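Local coordinates for mandelate racemase / muconate lactonizing enzyme, C-terminal domain protein (Pseudovibrio sp. JE062, PDB 4JHM) that is of undetermined function but belongs to the enolase superfamily, in which an N-terminal capping domain is joined to a C-terminal barrel domain, at residues E31-V40 / G52-D63; I66-L77 / T97-I107. One frame throughout, in Å; residues are numbered along the deposited sequence.

Contact 1: residues E31-V40 / G52-D63; sequences EPLLYTNNIV and GATMSYTENFFD
The Y35 ring lies under the CB of Y57: this methylene sits over one face of the ring, 4.1 Å from CB to the Y35 centroid, a CH-pi contact displaced toward the rim at CZ. The two phenol rings themselves meet obliquely, at 38°. M55, a selenomethionine, comes to the edge instead. Its SE stays near the ring plane, 3.7 Å from Y35 CD2, in a Met-aromatic contact, and the bend at chi3 (70°) brings CE against Y35 CE2. The Y35 hydroxyl hydrogen-bonds with W26 NE1.

On the face of the sheet that carries L34, T36 and N38, the N38 amide gives both hydrogens across the pair. ND2 donates to S56 OG at 2.7 Å, with the hydroxyl in the amide plane, and to T54 O at 2.9 Å. These two bonds hold the amide in rotation; T54 O also accepts N38 N, the two donors coming from opposite faces of its plane. S56 OG in turn donates to D63 OD2, through the carboxylate's anti lone pair. Nearby, T36 OG1 accepts D63 N at 3.0 Å and an almost straight 169°; the same oxygen lies at the edge of the F62 ring, whose CE1 meets L34 CB at 3.9 Å. The loop after the strand is thus folded back beneath L34 and T36. At the far end E59 lays its carboxylate beside E31 CB, but its salt bridge is to R95 of the second subunit.

The strands run antiparallel, with L34/T58, T36/S56, N38/T54 and V40/G52 as hydrogen-bonded pairs and Y35/Y57, N37/M55 and I39/A53 as non-hydrogen-bonded pairs between them. This beta hairpin forms the outermost strand within this chain and its neighbour in the antiparallel sheet of the enolase-superfamily N-terminal capping domain.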
loop_
_atom_site.group_PDB
_atom_site.type_symbol
_atom_site.label_atom_id
_atom_site.label_comp_id
_atom_site.label_asym_id
_atom_site.label_seq_id
_atom_site.Cartn_x
_atom_site.Cartn_y
_atom_site.Cartn_z
ATOM N N GLU A 31 -22.189 -36.877 -9.313
ATOM C CA GLU A 31 -22.257 -38.328 -9.127
ATOM C C GLU A 31 -21.784 -38.761 -7.738
ATOM O O GLU A 31 -20.949 -38.094 -7.129
ATOM C CB GLU A 31 -21.439 -39.041 -10.209
ATOM C CG GLU A 31 -21.822 -38.646 -11.624
ATOM C CD GLU A 31 -23.320 -38.654 -11.837
ATOM O OE1 GLU A 31 -23.954 -39.689 -11.548
ATOM O OE2 GLU A 31 -23.862 -37.625 -12.292
ATOM N N PRO A 32 -22.323 -39.883 -7.231
ATOM C CA PRO A 32 -21.992 -40.364 -5.883
ATOM C C PRO A 32 -20.532 -40.775 -5.752
ATOM O O PRO A 32 -20.043 -41.564 -6.559
ATOM C CB PRO A 32 -22.905 -41.583 -5.706
ATOM C CG PRO A 32 -23.215 -42.032 -7.095
ATOM C CD PRO A 32 -23.261 -40.783 -7.925
ATOM N N LEU A 33 -19.844 -40.247 -4.744
ATOM C CA LEU A 33 -18.423 -40.526 -4.570
ATOM C C LEU A 33 -18.186 -41.883 -3.919
ATOM O O LEU A 33 -18.796 -42.211 -2.901
ATOM C CB LEU A 33 -17.759 -39.449 -3.715
ATOM C CG LEU A 33 -17.771 -38.025 -4.263
ATOM C CD1 LEU A 33 -17.214 -37.068 -3.219
ATOM C CD2 LEU A 33 -16.989 -37.922 -5.566
ATOM N N LEU A 34 -17.288 -42.657 -4.522
ATOM C CA LEU A 34 -16.824 -43.916 -3.950
ATOM C C LEU A 34 -15.569 -43.663 -3.124
ATOM O O LEU A 34 -14.556 -43.193 -3.643
ATOM C CB LEU A 34 -16.515 -44.925 -5.057
ATOM C CG LEU A 34 -17.672 -45.755 -5.625
ATOM C CD1 LEU A 34 -18.923 -44.921 -5.841
ATOM C CD2 LEU A 34 -17.238 -46.414 -6.923
ATOM N N TYR A 35 -15.639 -43.985 -1.837
ATOM C CA TYR A 35 -14.535 -43.718 -0.922
ATOM C C TYR A 35 -13.540 -44.870 -0.857
ATOM O O TYR A 35 -13.915 -46.020 -0.648
ATOM C CB TYR A 35 -15.073 -43.354 0.466
ATOM C CG TYR A 35 -15.481 -41.907 0.520
ATOM C CD1 TYR A 35 -16.560 -41.444 -0.224
ATOM C CD2 TYR A 35 -14.762 -40.990 1.265
ATOM C CE1 TYR A 35 -16.924 -40.108 -0.205
ATOM C CE2 TYR A 35 -15.119 -39.654 1.289
ATOM C CZ TYR A 35 -16.201 -39.220 0.551
ATOM O OH TYR A 35 -16.555 -37.894 0.576
ATOM N N THR A 36 -12.272 -44.532 -1.068
ATOM C CA THR A 36 -11.167 -45.468 -0.984
ATOM C C THR A 36 -10.211 -44.997 0.091
ATOM O O THR A 36 -9.991 -43.790 0.247
ATOM C CB THR A 36 -10.367 -45.503 -2.287
ATOM O OG1 THR A 36 -11.231 -45.838 -3.374
ATOM C CG2 THR A 36 -9.250 -46.518 -2.195
ATOM N N ASN A 37 -9.642 -45.946 0.827
ATOM C CA ASN A 37 -8.607 -45.639 1.803
ATOM C C ASN A 37 -7.279 -46.220 1.328
ATOM O O ASN A 37 -7.226 -47.365 0.879
ATOM C CB ASN A 37 -8.980 -46.210 3.169
ATOM C CG ASN A 37 -8.164 -45.613 4.302
ATOM O OD1 ASN A 37 -7.215 -44.865 4.080
ATOM N ND2 ASN A 37 -8.534 -45.948 5.531
ATOM N N ASN A 38 -6.216 -45.424 1.415
ATOM C CA ASN A 38 -4.882 -45.866 1.024
ATOM C C ASN A 38 -3.994 -46.004 2.245
ATOM O O ASN A 38 -3.745 -45.030 2.947
ATOM C CB ASN A 38 -4.264 -44.868 0.054
ATOM C CG ASN A 38 -5.136 -44.627 -1.157
ATOM O OD1 ASN A 38 -5.269 -45.495 -2.021
ATOM N ND2 ASN A 38 -5.739 -43.446 -1.230
ATOM N N ILE A 39 -3.512 -47.212 2.506
ATOM C CA ILE A 39 -2.709 -47.444 3.694
ATOM C C ILE A 39 -1.270 -47.805 3.358
ATOM O O ILE A 39 -1.013 -48.680 2.529
ATOM C CB ILE A 39 -3.309 -48.557 4.567
ATOM C CG1 ILE A 39 -4.603 -48.071 5.218
ATOM C CG2 ILE A 39 -2.316 -48.981 5.636
ATOM C CD1 ILE A 39 -5.347 -49.143 5.987
ATOM N N VAL A 40 -0.342 -47.112 4.012
ATOM C CA VAL A 40 1.074 -47.436 3.946
ATOM C C VAL A 40 1.502 -48.051 5.269
ATOM O O VAL A 40 1.391 -47.410 6.316
ATOM C CB VAL A 40 1.936 -46.183 3.710
ATOM C CG1 VAL A 40 3.413 -46.545 3.751
ATOM C CG2 VAL A 40 1.582 -45.526 2.387
ATOM N N GLY A 52 0.298 -45.279 8.149
ATOM C CA GLY A 52 -0.165 -43.994 7.641
ATOM C C GLY A 52 -1.235 -44.258 6.607
ATOM O O GLY A 52 -1.357 -45.379 6.120
ATOM N N ALA A 53 -2.013 -43.235 6.269
ATOM C CA ALA A 53 -3.135 -43.414 5.359
ATOM C C ALA A 53 -3.617 -42.097 4.780
ATOM O O ALA A 53 -3.605 -41.070 5.457
ATOM C CB ALA A 53 -4.282 -44.098 6.082
ATOM N N THR A 54 -4.044 -42.133 3.523
ATOM C CA THR A 54 -4.726 -41.000 2.925
ATOM C C THR A 54 -5.937 -41.481 2.129
ATOM O O THR A 54 -5.939 -42.572 1.554
ATOM C CB THR A 54 -3.805 -40.166 2.014
ATOM O OG1 THR A 54 -4.431 -38.910 1.729
ATOM C CG2 THR A 54 -3.520 -40.900 0.708
HETATM N N MSE A 55 -6.959 -40.639 2.096
HETATM C CA MSE A 55 -8.247 -41.006 1.552
HETATM C C MSE A 55 -8.402 -40.481 0.161
HETATM O O MSE A 55 -7.959 -39.374 -0.140
HETATM C CB MSE A 55 -9.257 -40.345 2.471
HETATM C CG MSE A 55 -10.642 -40.935 2.306
HETATM SE SE MSE A 55 -11.888 -39.886 3.405
HETATM C CE MSE A 55 -11.908 -38.193 2.393
ATOM N N SER A 56 -9.022 -41.276 -0.707
ATOM C CA SER A 56 -9.389 -40.826 -2.045
ATOM C C SER A 56 -10.906 -40.855 -2.183
ATOM O O SER A 56 -11.579 -41.646 -1.526
ATOM C CB SER A 56 -8.772 -41.731 -3.113
ATOM O OG SER A 56 -7.412 -42.000 -2.846
ATOM N N TYR A 57 -11.443 -39.997 -3.041
ATOM C CA TYR A 57 -12.865 -40.036 -3.364
ATOM C C TYR A 57 -13.040 -39.851 -4.866
ATOM O O TYR A 57 -12.799 -38.772 -5.401
ATOM C CB TYR A 57 -13.639 -38.974 -2.575
ATOM C CG TYR A 57 -12.817 -37.762 -2.217
ATOM C CD1 TYR A 57 -12.065 -37.733 -1.055
ATOM C CD2 TYR A 57 -12.784 -36.652 -3.047
ATOM C CE1 TYR A 57 -11.301 -36.631 -0.728
ATOM C CE2 TYR A 57 -12.022 -35.543 -2.731
ATOM C CZ TYR A 57 -11.282 -35.536 -1.570
ATOM O OH TYR A 57 -10.525 -34.431 -1.249
ATOM N N THR A 58 -13.454 -40.921 -5.539
ATOM C CA THR A 58 -13.549 -40.946 -6.994
ATOM C C THR A 58 -14.942 -41.353 -7.445
ATOM O O THR A 58 -15.774 -41.730 -6.630
ATOM C CB THR A 58 -12.542 -41.945 -7.576
ATOM O OG1 THR A 58 -12.734 -43.228 -6.961
ATOM C CG2 THR A 58 -11.122 -41.463 -7.318
ATOM N N GLU A 59 -15.192 -41.269 -8.745
ATOM C CA GLU A 59 -16.453 -41.734 -9.314
ATOM C C GLU A 59 -16.249 -43.037 -10.086
ATOM O O GLU A 59 -15.113 -43.444 -10.347
ATOM C CB GLU A 59 -17.038 -40.674 -10.239
ATOM C CG GLU A 59 -17.433 -39.389 -9.531
ATOM C CD GLU A 59 -17.887 -38.313 -10.494
ATOM O OE1 GLU A 59 -17.615 -38.460 -11.701
ATOM O OE2 GLU A 59 -18.507 -37.321 -10.048
ATOM N N ASN A 60 -17.354 -43.692 -10.436
ATOM C CA ASN A 60 -17.320 -44.911 -11.242
ATOM C C ASN A 60 -16.587 -46.077 -10.574
ATOM O O ASN A 60 -17.156 -47.152 -10.404
ATOM C CB ASN A 60 -16.695 -44.621 -12.606
ATOM C CG ASN A 60 -17.292 -43.398 -13.269
ATOM O OD1 ASN A 60 -18.510 -43.231 -13.306
ATOM N ND2 ASN A 60 -16.438 -42.533 -13.793
ATOM N N PHE A 61 -15.326 -45.878 -10.209
ATOM C CA PHE A 61 -14.542 -46.950 -9.606
ATOM C C PHE A 61 -13.804 -46.466 -8.367
ATOM O O PHE A 61 -13.574 -45.272 -8.205
ATOM C CB PHE A 61 -13.518 -47.502 -10.605
ATOM C CG PHE A 61 -14.097 -47.861 -11.943
ATOM C CD1 PHE A 61 -14.822 -49.028 -12.109
ATOM C CD2 PHE A 61 -13.900 -47.036 -13.042
ATOM C CE1 PHE A 61 -15.355 -49.360 -13.345
ATOM C CE2 PHE A 61 -14.428 -47.361 -14.278
ATOM C CZ PHE A 61 -15.160 -48.523 -14.431
ATOM N N PHE A 62 -13.429 -47.400 -7.496
ATOM C CA PHE A 62 -12.503 -47.100 -6.418
ATOM C C PHE A 62 -11.158 -46.714 -7.021
ATOM O O PHE A 62 -10.865 -47.048 -8.169
ATOM C CB PHE A 62 -12.347 -48.289 -5.478
ATOM C CG PHE A 62 -13.612 -48.652 -4.757
ATOM C CD1 PHE A 62 -14.174 -47.776 -3.835
ATOM C CD2 PHE A 62 -14.241 -49.871 -4.997
ATOM C CE1 PHE A 62 -15.343 -48.104 -3.173
ATOM C CE2 PHE A 62 -15.408 -50.205 -4.334
ATOM C CZ PHE A 62 -15.959 -49.319 -3.422
ATOM N N ASP A 63 -10.340 -46.022 -6.239
ATOM C CA ASP A 63 -9.186 -45.310 -6.769
ATOM C C ASP A 63 -7.878 -46.082 -6.643
ATOM O O ASP A 63 -7.502 -46.503 -5.551
ATOM C CB ASP A 63 -9.059 -43.970 -6.037
ATOM C CG ASP A 63 -8.003 -43.075 -6.632
ATOM O OD1 ASP A 63 -7.961 -42.937 -7.871
ATOM O OD2 ASP A 63 -7.224 -42.495 -5.851
#

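Contact 2: residues I66-L77 / T97-I107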
loop_
_atom_site.group_PDB
_atom_site.type_symbol
_atom_site.label_atom_id
_atom_site.label_comp_id
_atom_site.label_asym_id
_atom_site.label_seq_id
_atom_site.Cartn_x
_atom_site.Cartn_y
_atom_site.Cartn_z
ATOM N N ILE A 66 -3.786 -42.984 -6.192
ATOM C CA ILE A 66 -2.878 -42.803 -5.073
ATOM C C ILE A 66 -1.948 -44.008 -4.926
ATOM O O ILE A 66 -0.732 -43.871 -5.042
ATOM C CB ILE A 66 -3.655 -42.567 -3.763
ATOM C CG1 ILE A 66 -4.317 -41.185 -3.780
ATOM C CG2 ILE A 66 -2.739 -42.710 -2.553
ATOM C CD1 ILE A 66 -3.347 -40.020 -3.817
ATOM N N ILE A 67 -2.508 -45.192 -4.688
ATOM C CA ILE A 67 -1.678 -46.379 -4.465
ATOM C C ILE A 67 -0.619 -46.560 -5.556
ATOM O O ILE A 67 0.470 -47.080 -5.295
ATOM C CB ILE A 67 -2.516 -47.669 -4.377
ATOM C CG1 ILE A 67 -1.686 -48.788 -3.730
ATOM C CG2 ILE A 67 -3.001 -48.086 -5.757
ATOM C CD1 ILE A 67 -2.499 -49.974 -3.256
ATOM N N GLU A 68 -0.942 -46.128 -6.773
ATOM C CA GLU A 68 -0.048 -46.304 -7.911
ATOM C C GLU A 68 1.008 -45.205 -7.945
ATOM O O GLU A 68 2.085 -45.383 -8.510
ATOM C CB GLU A 68 -0.849 -46.325 -9.214
ATOM C CG GLU A 68 -0.226 -47.175 -10.307
ATOM C CD GLU A 68 0.112 -48.592 -9.853
ATOM O OE1 GLU A 68 -0.752 -49.264 -9.251
ATOM O OE2 GLU A 68 1.246 -49.044 -10.111
ATOM N N SER A 69 0.683 -44.068 -7.340
ATOM C CA SER A 69 1.646 -42.992 -7.140
ATOM C C SER A 69 2.640 -43.415 -6.073
ATOM O O SER A 69 3.842 -43.219 -6.216
ATOM C CB SER A 69 0.932 -41.715 -6.700
ATOM O OG SER A 69 1.861 -40.736 -6.269
ATOM N N LEU A 70 2.118 -44.003 -5.003
ATOM C CA LEU A 70 2.935 -44.517 -3.913
ATOM C C LEU A 70 3.893 -45.595 -4.395
ATOM O O LEU A 70 5.016 -45.705 -3.900
ATOM C CB LEU A 70 2.039 -45.078 -2.806
ATOM C CG LEU A 70 1.556 -44.048 -1.783
ATOM C CD1 LEU A 70 0.247 -44.482 -1.146
ATOM C CD2 LEU A 70 2.625 -43.818 -0.725
ATOM N N ARG A 71 3.448 -46.390 -5.361
ATOM C CA ARG A 71 4.277 -47.459 -5.911
ATOM C C ARG A 71 5.612 -46.939 -6.431
ATOM O O ARG A 71 6.640 -47.586 -6.267
ATOM C CB ARG A 71 3.545 -48.170 -7.050
ATOM C CG ARG A 71 4.385 -49.230 -7.749
ATOM C CD ARG A 71 3.577 -49.980 -8.796
ATOM N NE ARG A 71 4.094 -51.325 -9.025
ATOM C CZ ARG A 71 4.918 -51.658 -10.012
ATOM N NH1 ARG A 71 5.328 -50.743 -10.882
ATOM N NH2 ARG A 71 5.331 -52.915 -10.131
ATOM N N THR A 72 5.586 -45.773 -7.069
ATOM C CA THR A 72 6.770 -45.227 -7.715
ATOM C C THR A 72 7.683 -44.526 -6.712
ATOM O O THR A 72 8.854 -44.276 -6.996
ATOM C CB THR A 72 6.382 -44.248 -8.843
ATOM O OG1 THR A 72 5.718 -43.102 -8.296
ATOM C CG2 THR A 72 5.461 -44.927 -9.838
ATOM N N ILE A 73 7.145 -44.225 -5.536
ATOM C CA ILE A 73 7.873 -43.474 -4.520
ATOM C C ILE A 73 8.636 -44.377 -3.555
ATOM O O ILE A 73 9.810 -44.138 -3.265
ATOM C CB ILE A 73 6.906 -42.621 -3.682
ATOM C CG1 ILE A 73 6.337 -41.476 -4.521
ATOM C CG2 ILE A 73 7.613 -42.067 -2.457
ATOM C CD1 ILE A 73 5.231 -40.713 -3.825
ATOM N N VAL A 74 7.963 -45.422 -3.081
ATOM C CA VAL A 74 8.410 -46.174 -1.906
ATOM C C VAL A 74 9.584 -47.146 -2.091
ATOM O O VAL A 74 10.206 -47.533 -1.104
ATOM C CB VAL A 74 7.240 -46.958 -1.270
ATOM C CG1 VAL A 74 6.143 -46.005 -0.822
ATOM C CG2 VAL A 74 6.694 -47.998 -2.234
ATOM N N PRO A 75 9.894 -47.554 -3.332
ATOM C CA PRO A 75 11.028 -48.474 -3.451
ATOM C C PRO A 75 12.315 -47.907 -2.847
ATOM O O PRO A 75 13.144 -48.662 -2.336
ATOM C CB PRO A 75 11.178 -48.657 -4.964
ATOM C CG PRO A 75 9.831 -48.361 -5.520
ATOM C CD PRO A 75 9.269 -47.283 -4.636
ATOM N N GLY A 76 12.467 -46.587 -2.899
ATOM C CA GLY A 76 13.654 -45.915 -2.379
ATOM C C GLY A 76 13.683 -45.799 -0.864
ATOM O O GLY A 76 14.705 -45.421 -0.290
ATOM N N LEU A 77 12.571 -46.126 -0.211
ATOM C CA LEU A 77 12.495 -46.056 1.248
ATOM C C LEU A 77 13.401 -47.098 1.891
ATOM O O LEU A 77 14.089 -46.811 2.870
ATOM C CB LEU A 77 11.051 -46.236 1.729
ATOM C CG LEU A 77 10.078 -45.118 1.338
ATOM C CD1 LEU A 77 8.659 -45.456 1.773
ATOM C CD2 LEU A 77 10.511 -43.779 1.923
ATOM N N THR A 97 6.158 -37.142 -8.853
ATOM C CA THR A 97 4.934 -37.928 -9.047
ATOM C C THR A 97 3.723 -37.016 -8.980
ATOM O O THR A 97 3.594 -36.224 -8.050
ATOM C CB THR A 97 4.758 -39.016 -7.968
ATOM O OG1 THR A 97 3.483 -39.649 -8.127
ATOM C CG2 THR A 97 4.827 -38.412 -6.578
ATOM N N TRP A 98 2.824 -37.140 -9.952
ATOM C CA TRP A 98 1.624 -36.295 -10.004
ATOM C C TRP A 98 0.666 -36.530 -8.841
ATOM O O TRP A 98 -0.314 -35.806 -8.696
ATOM C CB TRP A 98 0.870 -36.491 -11.323
ATOM C CG TRP A 98 1.545 -35.848 -12.481
ATOM C CD1 TRP A 98 2.050 -36.466 -13.584
ATOM C CD2 TRP A 98 1.805 -34.452 -12.645
ATOM N NE1 TRP A 98 2.607 -35.538 -14.432
ATOM C CE2 TRP A 98 2.471 -34.293 -13.877
ATOM C CE3 TRP A 98 1.539 -33.319 -11.865
ATOM C CZ2 TRP A 98 2.876 -33.048 -14.350
ATOM C CZ3 TRP A 98 1.945 -32.087 -12.332
ATOM C CH2 TRP A 98 2.608 -31.960 -13.565
ATOM N N GLY A 99 0.936 -37.545 -8.026
ATOM C CA GLY A 99 0.164 -37.760 -6.807
ATOM C C GLY A 99 0.350 -36.605 -5.839
ATOM O O GLY A 99 -0.590 -36.177 -5.167
ATOM N N GLY A 100 1.576 -36.104 -5.760
ATOM C CA GLY A 100 1.882 -34.956 -4.916
ATOM C C GLY A 100 1.889 -35.239 -3.425
ATOM O O GLY A 100 2.197 -36.347 -2.985
ATOM N N LEU A 101 1.543 -34.217 -2.649
ATOM C CA LEU A 101 1.642 -34.267 -1.193
ATOM C C LEU A 101 0.659 -35.262 -0.577
ATOM O O LEU A 101 0.976 -35.915 0.419
ATOM C CB LEU A 101 1.433 -32.868 -0.605
ATOM C CG LEU A 101 2.448 -31.805 -1.057
ATOM C CD1 LEU A 101 2.052 -30.413 -0.596
ATOM C CD2 LEU A 101 3.840 -32.141 -0.554
ATOM N N PRO A 102 -0.541 -35.382 -1.165
ATOM C CA PRO A 102 -1.497 -36.388 -0.698
ATOM C C PRO A 102 -0.921 -37.797 -0.725
ATOM O O PRO A 102 -1.110 -38.561 0.221
ATOM C CB PRO A 102 -2.647 -36.271 -1.699
ATOM C CG PRO A 102 -2.576 -34.865 -2.183
ATOM C CD PRO A 102 -1.118 -34.513 -2.204
ATOM N N ALA A 103 -0.225 -38.130 -1.805
ATOM C CA ALA A 103 0.348 -39.458 -1.969
ATOM C C ALA A 103 1.548 -39.680 -1.045
ATOM O O ALA A 103 1.911 -40.819 -0.757
ATOM C CB ALA A 103 0.752 -39.675 -3.420
ATOM N N LYS A 104 2.158 -38.594 -0.582
ATOM C CA LYS A 104 3.355 -38.686 0.253
ATOM C C LYS A 104 3.043 -38.564 1.746
ATOM O O LYS A 104 3.842 -38.984 2.585
ATOM C CB LYS A 104 4.360 -37.606 -0.151
ATOM C CG LYS A 104 4.833 -37.713 -1.594
ATOM C CD LYS A 104 5.494 -36.427 -2.070
ATOM C CE LYS A 104 5.924 -36.530 -3.523
ATOM N NZ LYS A 104 6.502 -35.253 -4.027
ATOM N N SER A 105 1.882 -38.005 2.072
ATOM C CA SER A 105 1.508 -37.758 3.463
ATOM C C SER A 105 1.511 -39.016 4.331
ATOM O O SER A 105 1.969 -38.978 5.470
ATOM C CB SER A 105 0.140 -37.075 3.537
ATOM O OG SER A 105 0.207 -35.751 3.024
ATOM N N PRO A 106 1.006 -40.141 3.803
ATOM C CA PRO A 106 0.969 -41.359 4.621
ATOM C C PRO A 106 2.353 -41.900 4.998
ATOM O O PRO A 106 2.512 -42.502 6.058
ATOM C CB PRO A 106 0.230 -42.366 3.730
ATOM C CG PRO A 106 -0.457 -41.555 2.684
ATOM C CD PRO A 106 0.402 -40.346 2.478
ATOM N N ILE A 107 3.344 -41.690 4.137
ATOM C CA ILE A 107 4.687 -42.191 4.405
ATOM C C ILE A 107 5.311 -41.397 5.546
ATOM O O ILE A 107 5.863 -41.972 6.477
ATOM C CB ILE A 107 5.597 -42.106 3.162
ATOM C CG1 ILE A 107 4.955 -42.835 1.976
ATOM C CG2 ILE A 107 6.967 -42.696 3.464
ATOM C CD1 ILE A 107 5.525 -42.443 0.630
#
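I107 branches from its CB toward the 66-77 segment and is met at all three atoms beyond CB. CG2, anti to the backbone N because chi1 is -55°, reaches L77 CD1 at 3.7 Å. CG1 runs beside L70, whose CD2 lies 3.7 Å from it, the two side chains sliding past each other in opposite directions. CD1, at the tip, enters a cluster of three: L70 CD2 at 3.5 Å, I73 CG2 at 3.7 Å and V74 CG1 at 3.9 Å. L92 of the helix 85-92 adds to this apolar group.

I73 carries the packing on toward T97. Its CD1 touches T97 CG2 at 3.6 Å and also the aliphatic K104 CG, crossing both side chains at about a right angle; the K104 amine continues past to R95 O. Two turns earlier, I66 CD1 rests on A103 CB and on the ring of P102.

The polar element is a hydroxyl pair, S69 OG with T97 OG1 at 2.7 Å, in which either could donate. S69 OG is set anti to the backbone N (chi1 169°) and lies beside G99 CA and A103 CB. T97 OG1 also receives a weak capping bond from G99 N, so the bond across the contact and the turn that leads into the helix share one oxygen.

The axes of helix segments 66-73 and 100-107 cross at -68°, 9.2 Å apart at closest approach. With branched aliphatic groups filling most of the interface and one hydroxyl-hydroxyl bond beside them, cohesion here probably comes chiefly from burying hydrocarbon, the S69-T97 bond giving each of the two hydroxyls a partner.

From the N terminus the chain first closes contact 1, where 31-40 turns back through an 11-residue connection to pair with 52-63. The helix 65-73 follows almost at once, and contact 2 closes a longer loop, holding the helix 85-92, when 97-107 returns to 66-77. The two loops are in series; neither encloses nor crosses the other. They meet in space, however: I66 packs on N38 and S56, and P106 and P102 lie against A53 and T54, so the helical layer sits on one face of the sheet. Both contacts also reach the second subunit, where W98 NE1 hydrogen-bonds to M55 O of the partner chain.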